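Local atomic coordinates of geranyltranstransferase (Legionella pneumophila subsp. pneumophila, PDB entry 3LOM), a protein that probably catalyses the magnesium-dependent condensation of isoprenoid diphosphates, as in farnesyl and geranylgeranyl diphosphate synthases. Residues G223-F226 and Q227-D230. Residues are numbered along the deposited sequence; the frame is centred on the assembly and turned at random.
Sequences GLVF and QMQD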
loop_
_atom_site.group_PDB
_atom_site.type_symbol
_atom_site.label_atom_id
_atom_site.label_comp_id
_atom_site.label_asym_id
_atom_site.label_seq_id
_atom_site.Cartn_x
_atom_site.Cartn_y
_atom_site.Cartn_z
ATOM N N GLY A 223 3.174 22.790 -4.347
ATOM C CA GLY A 223 3.039 21.949 -3.157
ATOM C C GLY A 223 3.449 22.636 -1.869
ATOM O O GLY A 223 2.901 22.358 -0.798
ATOM N N LEU A 224 4.417 23.540 -1.983
ATOM C CA LEU A 224 4.875 24.348 -0.866
ATOM C C LEU A 224 3.858 25.434 -0.526
ATOM O O LEU A 224 3.464 25.579 0.634
ATOM C CB LEU A 224 6.232 24.968 -1.207
ATOM C CG LEU A 224 6.898 25.996 -0.297
ATOM C CD1 LEU A 224 7.115 25.472 1.122
ATOM C CD2 LEU A 224 8.217 26.427 -0.917
ATOM N N VAL A 225 3.425 26.175 -1.541
ATOM C CA VAL A 225 2.530 27.324 -1.340
ATOM C C VAL A 225 1.116 26.961 -0.831
ATOM O O VAL A 225 0.491 27.767 -0.137
ATOM C CB VAL A 225 2.496 28.257 -2.598
ATOM C CG1 VAL A 225 1.545 27.732 -3.668
ATOM C CG2 VAL A 225 2.172 29.693 -2.210
ATOM N N PHE A 226 0.631 25.755 -1.151
ATOM C CA PHE A 226 -0.660 25.270 -0.628
ATOM C C PHE A 226 -0.626 25.198 0.897
ATOM O O PHE A 226 -1.569 25.616 1.576
ATOM C CB PHE A 226 -1.018 23.886 -1.182
ATOM C CG PHE A 226 -1.425 23.882 -2.630
ATOM C CD1 PHE A 226 -1.867 25.045 -3.263
ATOM C CD2 PHE A 226 -1.393 22.697 -3.357
ATOM C CE1 PHE A 226 -2.242 25.025 -4.601
ATOM C CE2 PHE A 226 -1.769 22.665 -4.692
ATOM C CZ PHE A 226 -2.198 23.828 -5.315
ATOM N N GLN A 227 0.488 24.684 1.413
ATOM C CA GLN A 227 0.723 24.565 2.846
ATOM C C GLN A 227 0.942 25.910 3.532
ATOM O O GLN A 227 0.549 26.091 4.690
ATOM C CB GLN A 227 1.913 23.642 3.092
ATOM C CG GLN A 227 1.946 23.074 4.476
ATOM C CD GLN A 227 0.712 22.253 4.820
ATOM O OE1 GLN A 227 0.238 21.444 4.017
ATOM N NE2 GLN A 227 0.188 22.463 6.023
ATOM N N MET A 228 1.581 26.840 2.818
ATOM C CA MET A 228 1.688 28.230 3.263
ATOM C C MET A 228 0.289 28.837 3.392
ATOM O O MET A 228 -0.037 29.442 4.414
ATOM C CB MET A 228 2.541 29.058 2.294
ATOM C CG MET A 228 4.041 28.871 2.430
ATOM S SD MET A 228 4.976 29.794 1.190
ATOM C CE MET A 228 6.631 29.275 1.610
ATOM N N GLN A 229 -0.530 28.642 2.357
ATOM C CA GLN A 229 -1.918 29.110 2.339
ATOM C C GLN A 229 -2.754 28.530 3.474
ATOM O O GLN A 229 -3.480 29.265 4.139
ATOM C CB GLN A 229 -2.580 28.822 0.988
ATOM C CG GLN A 229 -2.194 29.812 -0.106
ATOM C CD GLN A 229 -2.809 29.477 -1.450
ATOM O OE1 GLN A 229 -2.652 28.371 -1.964
ATOM N NE2 GLN A 229 -3.504 30.442 -2.033
ATOM N N ASP A 230 -2.625 27.221 3.695
ATOM C CA ASP A 230 -3.353 26.520 4.761
ATOM C C ASP A 230 -3.032 27.070 6.146
ATOM O O ASP A 230 -3.937 27.277 6.949
ATOM C CB ASP A 230 -3.095 25.009 4.702
ATOM C CG ASP A 230 -3.744 24.353 3.492
ATOM O OD1 ASP A 230 -3.452 23.166 3.222
ATOM O OD2 ASP A 230 -4.541 25.026 2.802
#
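F226 and Q229, one turn apart on helix 209-236, send their side chains out side by side in the same direction. The phenyl ring and the carboxamide are nearly coplanar, their planes 14° apart, and Q229 OE1 lies at the edge of the ring, in its plane, 3.7 Å from F226 CD1. Q229 gets there with CG anti to its own carbonyl carbon (chi1 -79°) and the chain extended beyond it, a course that also carries CG past V225 O. Outside partners fix the rotation of the amide: OE1 is hydrogen-bonded to Y274 and NE2 to the backbone oxygen of L298, which ties this turn to helices 263-279 and 289-303.

L224 and M228 make an apolar contact on another part of the helix surface. Here the two side chains cross obliquely, and the methyl of the extended methionine, M228 CE, reaches the branch point L224 CG at 3.8 Å, with F257 touching both residues. V225 adds a looser contact, CG2 to M228 SD at 4.4 Å.

Underneath run the bonds of a regular alpha-helix: M228 N to L224 O at 3.1 Å, Q229 N to V225 O at 2.8 Å and D230 N to F226 O at 2.9 Å. Q227 N adds a weak, bent bond to L224 O. The Q227 side chain packs on H185 and T189 of helix 178-201.

D230 begins the sequence DDYLD, the second aspartate-rich motif of the polyprenyl synthases, whose aspartates bind magnesium in relatives. Its carboxylate carbon CG lies 3.2 Å from F226 O. Chemically, an amide oxygen set against the aromatic C-H edge, while both ends of that amide are hydrogen-bonded, implies a well-defined Q229 orientation in the turn that leads into this motif.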